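Long-range contacts in Thiol:disulfide interchange protein (Proteus mirabilis HI4320, PDB 4OCE), which probably introduces disulfide bonds into proteins folding in the periplasm, acting as a DsbA-type dithiol oxidase of the thioredoxin family: residues Phe30-Cys35 with Asn149-Met154; Glu86-Pro91 with Ala116-Glu121. The protein carries 1 engineered substitution. All coordinates share one frame; numbering follows the deposited sequence. Where two conformers were deposited one is given.

Contact 1. Residues Phe30-Cys35 with Asn149-Met154; sequences FYCPHC and NGVPAM
Pro152, Val151 and Cys35 bury the most surface where the redox-active disulfide packs against the cis-proline loop, the classic pairing of a thioredoxin-fold active site. The peptide bond before Pro152 is cis, and the proline ring is directed at the CXXC turn. In the cysteine conformer described, one of two modelled, its CD lies 3.7 Å from Cys32 SG, while the CB of His34 sits 3.6 Å from that same CD. Cys35 SG comes to 3.6 Å from the backbone N of Pro152, a van der Waals approach, since a proline nitrogen has no hydrogen to give. With chi1 at -55°, Cys35 SG is held beside its own backbone N and reaches Cys32 SG at 2.0 Å. Val151 adds apolar contacts to the disulfide: its CG2 lies 3.7 Å from Cys32 SG and its CB 3.9 Å from Cys35 SG. Both sulfurs thus contact the proline ring atom CD as well as Val151. Cys32 occupies the N-cap position of helix 33-40. Val151 also packs on Phe27 of strand 24-28 and on Val63 and Leu66. Beyond Pro152 the chain enters strand 153-156, which pairs antiparallel with 24-28, while Phe30 and Tyr31 lean on helix 86-99.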
loop_
_atom_site.group_PDB
_atom_site.type_symbol
_atom_site.label_atom_id
_atom_site.label_comp_id
_atom_site.label_asym_id
_atom_site.label_seq_id
_atom_site.Cartn_x
_atom_site.Cartn_y
_atom_site.Cartn_z
ATOM N N PHE A 30 -1.043 7.932 -1.505
ATOM C CA PHE A 30 -1.456 8.936 -0.548
ATOM C C PHE A 30 -2.516 9.863 -1.139
ATOM O O PHE A 30 -3.150 10.591 -0.391
ATOM C CB PHE A 30 -0.241 9.737 -0.041
ATOM C CG PHE A 30 0.584 9.001 0.972
ATOM C CD1 PHE A 30 0.106 8.786 2.258
ATOM C CD2 PHE A 30 1.850 8.538 0.658
ATOM C CE1 PHE A 30 0.852 8.090 3.187
ATOM C CE2 PHE A 30 2.606 7.864 1.601
ATOM C CZ PHE A 30 2.112 7.641 2.868
ATOM N N TYR A 31 -2.727 9.815 -2.460
ATOM C CA TYR A 31 -3.774 10.613 -3.109
ATOM C C TYR A 31 -5.126 9.895 -3.181
ATOM O O TYR A 31 -6.129 10.490 -3.548
ATOM C CB TYR A 31 -3.383 10.983 -4.546
ATOM C CG TYR A 31 -2.345 12.082 -4.650
ATOM C CD1 TYR A 31 -2.729 13.409 -4.724
ATOM C CD2 TYR A 31 -0.995 11.790 -4.685
ATOM C CE1 TYR A 31 -1.792 14.426 -4.809
ATOM C CE2 TYR A 31 -0.055 12.806 -4.771
ATOM C CZ TYR A 31 -0.470 14.117 -4.846
ATOM O OH TYR A 31 0.448 15.139 -4.945
ATOM N N CYS A 32 -5.142 8.636 -2.765
ATOM C CA CYS A 32 -6.275 7.731 -2.974
ATOM C C CYS A 32 -7.174 7.657 -1.717
ATOM O O CYS A 32 -6.772 7.118 -0.689
ATOM C CB CYS A 32 -5.673 6.378 -3.381
ATOM S SG CYS A 32 -6.584 4.846 -2.998
ATOM N N PRO A 33 -8.394 8.240 -1.774
ATOM C CA PRO A 33 -9.253 8.260 -0.582
ATOM C C PRO A 33 -9.559 6.879 0.007
ATOM O O PRO A 33 -9.572 6.746 1.233
ATOM C CB PRO A 33 -10.550 8.912 -1.087
ATOM C CG PRO A 33 -10.170 9.632 -2.298
ATOM C CD PRO A 33 -9.052 8.869 -2.931
ATOM N N HIS A 34 -9.810 5.873 -0.824
ATOM C CA HIS A 34 -10.043 4.524 -0.293
ATOM C C HIS A 34 -8.799 3.999 0.434
ATOM O O HIS A 34 -8.903 3.283 1.424
ATOM C CB HIS A 34 -10.451 3.545 -1.400
ATOM C CG HIS A 34 -11.868 3.706 -1.877
ATOM N ND1 HIS A 34 -12.963 3.522 -1.057
ATOM C CD2 HIS A 34 -12.362 4.017 -3.102
ATOM C CE1 HIS A 34 -14.068 3.713 -1.756
ATOM N NE2 HIS A 34 -13.733 4.006 -3.001
ATOM N N CYS A 35 -7.620 4.344 -0.072
ATOM C CA CYS A 35 -6.382 3.955 0.572
ATOM C C CYS A 35 -6.278 4.597 1.948
ATOM O O CYS A 35 -5.857 3.962 2.917
ATOM C CB CYS A 35 -5.180 4.348 -0.295
ATOM S SG CYS A 35 -5.259 3.698 -1.974
ATOM N N ASN A 149 -3.406 -0.679 -12.304
ATOM C CA ASN A 149 -3.876 0.600 -12.828
ATOM C C ASN A 149 -4.919 1.266 -11.946
ATOM O O ASN A 149 -5.541 2.253 -12.348
ATOM C CB ASN A 149 -4.417 0.439 -14.243
ATOM C CG ASN A 149 -5.399 -0.673 -14.347
ATOM O OD1 ASN A 149 -6.204 -0.887 -13.439
ATOM N ND2 ASN A 149 -5.335 -1.419 -15.445
ATOM N N GLY A 150 -5.085 0.747 -10.736
ATOM C CA GLY A 150 -5.915 1.389 -9.738
ATOM C C GLY A 150 -5.541 0.925 -8.354
ATOM O O GLY A 150 -5.000 -0.157 -8.179
ATOM N N VAL A 151 -5.826 1.762 -7.366
ATOM C CA VAL A 151 -5.572 1.447 -5.976
ATOM C C VAL A 151 -6.826 1.775 -5.162
ATOM O O VAL A 151 -7.694 2.505 -5.639
ATOM C CB VAL A 151 -4.361 2.233 -5.428
ATOM C CG1 VAL A 151 -3.068 1.661 -6.004
ATOM C CG2 VAL A 151 -4.475 3.725 -5.764
ATOM N N PRO A 152 -6.942 1.207 -3.949
ATOM C CA PRO A 152 -6.020 0.213 -3.375
ATOM C C PRO A 152 -6.058 -1.112 -4.116
ATOM O O PRO A 152 -7.088 -1.465 -4.681
ATOM C CB PRO A 152 -6.557 -0.000 -1.951
ATOM C CG PRO A 152 -7.966 0.441 -2.004
ATOM C CD PRO A 152 -8.089 1.478 -3.064
ATOM N N ALA A 153 -4.924 -1.815 -4.133
ATOM C CA ALA A 153 -4.869 -3.135 -4.723
ATOM C C ALA A 153 -4.030 -4.020 -3.829
ATOM O O ALA A 153 -3.152 -3.555 -3.090
ATOM C CB ALA A 153 -4.297 -3.069 -6.124
ATOM N N MET A 154 -4.314 -5.312 -3.868
ATOM C CA MET A 154 -3.490 -6.250 -3.173
ATOM C C MET A 154 -3.396 -7.497 -4.013
ATOM O O MET A 154 -4.408 -7.990 -4.538
ATOM C CB MET A 154 -4.055 -6.592 -1.799
ATOM C CG MET A 154 -3.139 -7.515 -1.026
ATOM S SD MET A 154 -3.758 -7.819 0.630
ATOM C CE MET A 154 -3.768 -6.235 1.309
#

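Contact 2. Residues Glu86-Pro91 with Ala116-Glu121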
loop_
_atom_site.group_PDB
_atom_site.type_symbol
_atom_site.label_atom_id
_atom_site.label_comp_id
_atom_site.label_asym_id
_atom_site.label_seq_id
_atom_site.Cartn_x
_atom_site.Cartn_y
_atom_site.Cartn_z
ATOM N N GLU A 86 7.214 4.840 8.981
ATOM C CA GLU A 86 5.935 4.691 8.292
ATOM C C GLU A 86 4.724 5.095 9.132
ATOM O O GLU A 86 3.876 5.854 8.668
ATOM C CB GLU A 86 5.745 3.240 7.816
ATOM C CG GLU A 86 6.865 2.727 6.918
ATOM C CD GLU A 86 7.895 1.878 7.672
ATOM O OE1 GLU A 86 8.246 2.211 8.839
ATOM O OE2 GLU A 86 8.349 0.862 7.095
ATOM N N ASP A 87 4.611 4.579 10.354
ATOM C CA ASP A 87 3.422 4.891 11.161
ATOM C C ASP A 87 3.467 6.335 11.654
ATOM O O ASP A 87 2.428 6.991 11.841
ATOM C CB ASP A 87 3.308 3.961 12.357
ATOM C CG ASP A 87 3.051 2.521 11.964
ATOM O OD1 ASP A 87 2.684 2.245 10.800
ATOM O OD2 ASP A 87 3.211 1.668 12.855
ATOM N N GLN A 88 4.681 6.821 11.877
ATOM C CA GLN A 88 4.896 8.180 12.347
ATOM C C GLN A 88 4.465 9.271 11.353
ATOM O O GLN A 88 3.971 10.326 11.759
ATOM C CB GLN A 88 6.375 8.354 12.724
ATOM C CG GLN A 88 6.724 9.714 13.268
ATOM C CD GLN A 88 8.156 9.773 13.775
ATOM O OE1 GLN A 88 8.927 8.813 13.626
ATOM N NE2 GLN A 88 8.508 10.877 14.412
ATOM N N VAL A 89 4.684 9.036 10.061
ATOM C CA VAL A 89 4.409 10.052 9.068
ATOM C C VAL A 89 3.168 9.797 8.210
ATOM O O VAL A 89 2.668 10.728 7.596
ATOM C CB VAL A 89 5.617 10.269 8.107
ATOM C CG1 VAL A 89 6.869 10.646 8.886
ATOM C CG2 VAL A 89 5.839 9.026 7.244
ATOM N N SER A 90 2.660 8.566 8.153
ATOM C CA SER A 90 1.563 8.309 7.218
ATOM C C SER A 90 0.309 9.133 7.471
ATOM O O SER A 90 -0.263 9.641 6.528
ATOM C CB SER A 90 1.219 6.816 7.113
ATOM O OG SER A 90 2.295 6.134 6.514
ATOM N N PRO A 91 -0.125 9.278 8.735
ATOM C CA PRO A 91 -1.335 10.083 8.946
ATOM C C PRO A 91 -1.169 11.514 8.457
ATOM O O PRO A 91 -2.076 12.059 7.814
ATOM C CB PRO A 91 -1.509 10.052 10.474
ATOM C CG PRO A 91 -0.885 8.720 10.872
ATOM C CD PRO A 91 0.313 8.603 9.970
ATOM N N ALA A 116 6.302 15.958 11.823
ATOM C CA ALA A 116 5.864 14.720 12.452
ATOM C C ALA A 116 6.934 14.129 13.364
ATOM O O ALA A 116 6.704 13.100 14.009
ATOM C CB ALA A 116 5.460 13.693 11.380
ATOM N N GLY A 117 8.100 14.774 13.426
ATOM C CA GLY A 117 9.129 14.395 14.387
ATOM C C GLY A 117 10.331 13.686 13.788
ATOM O O GLY A 117 11.220 13.245 14.502
ATOM N N VAL A 118 10.361 13.558 12.470
ATOM C CA VAL A 118 11.498 12.909 11.827
ATOM C C VAL A 118 12.743 13.806 11.840
ATOM O O VAL A 118 12.668 15.028 11.618
ATOM C CB VAL A 118 11.141 12.508 10.365
ATOM C CG1 VAL A 118 12.326 11.846 9.682
ATOM C CG2 VAL A 118 9.914 11.591 10.349
ATOM N N LYS A 119 13.899 13.204 12.104
ATOM C CA LYS A 119 15.149 13.957 12.073
ATOM C C LYS A 119 15.451 14.459 10.670
ATOM O O LYS A 119 15.568 13.672 9.728
ATOM C CB LYS A 119 16.293 13.081 12.580
ATOM C CG LYS A 119 16.143 12.747 14.052
ATOM C CD LYS A 119 17.241 11.781 14.515
ATOM C CE LYS A 119 16.959 11.254 15.905
ATOM N NZ LYS A 119 18.017 10.304 16.337
ATOM N N ALA A 120 15.587 15.772 10.540
ATOM C CA ALA A 120 15.720 16.400 9.240
ATOM C C ALA A 120 16.957 15.901 8.495
ATOM O O ALA A 120 16.896 15.614 7.295
ATOM C CB ALA A 120 15.762 17.920 9.388
ATOM N N GLU A 121 18.068 15.768 9.210
ATOM C CA GLU A 121 19.306 15.339 8.570
ATOM C C GLU A 121 19.183 13.900 8.054
ATOM O O GLU A 121 19.821 13.541 7.061
ATOM C CB GLU A 121 20.506 15.483 9.521
ATOM C CG GLU A 121 20.523 14.502 10.677
ATOM C CD GLU A 121 21.776 14.652 11.572
ATOM O OE1 GLU A 121 22.490 15.659 11.437
ATOM O OE2 GLU A 121 22.039 13.765 12.407
HETATM O O HOH W 1 3.983 11.953 14.340
#
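Gln88 reaches from helix 86-99 across to the turn that follows helix 106-115 and hydrogen-bonds there to the backbone carbonyl of Ala116. The bond runs from Gln88 NE2 to Ala116 O at 2.9 Å, with an N-H...O angle of 159°. Ala116 O lies nearly in the plane of the Gln88 amide, whereas the NE2 donor stands 32° out of the plane of the Ala116 carbonyl. An extended side chain spans the gap: CG is anti to the backbone N (chi1 -178°) and chi2 is also anti, bringing the terminal amide to the turn, with NE2 3.4 Å from Gly117 C. A water adds a second link, donating to Gln88 O and to Ala116 O, so that the Ala116 carbonyl accepts from both the amide and the water.

Beside this polar link lies a small apolar one. Val89 turns CG1 back beside its own backbone N, and this methyl meets Val118 CG2 at 3.5 Å, the two side chains crossing at about a right angle. The same CG1 is 4.2 Å from Ala116 CB, which also approaches Gln88 O at 3.7 Å. Gly117, with a positive phi, closes a Schellman motif at the end of helix 106-115 and redirects the chain; Val118 beyond it is buried, and Lys119 follows at the N-cap position of helix 120-126. This is packing within the helical part of the DsbA fold: Val89 and Val118 both rest on Phe113 of helix 106-115, and toward helix 70-83 Val89 touches Ala80 and Val118 touches Leu83.

Contact 2 falls between the two halves of contact 1 along the chain: residues 30-35 come first, then 86-91 and 116-121, and finally 149-154. The centres lie 21 Å apart, contact 1 about 8 Å and contact 2 about 17 Å from the centre of the chain. Contact 1 joins the start of helix 33-40 to the cis-proline loop that leads into strand 153-156 in the thioredoxin-like part, whereas contact 2 lies within the mostly helical insertion. Helix 86-99 connects them, with Phe30 CE1 packed 3.8 Å from Ser90 O. The insertion thus separates the CXXC motif from the cis-proline in sequence, while folding brings these two redox-site elements together.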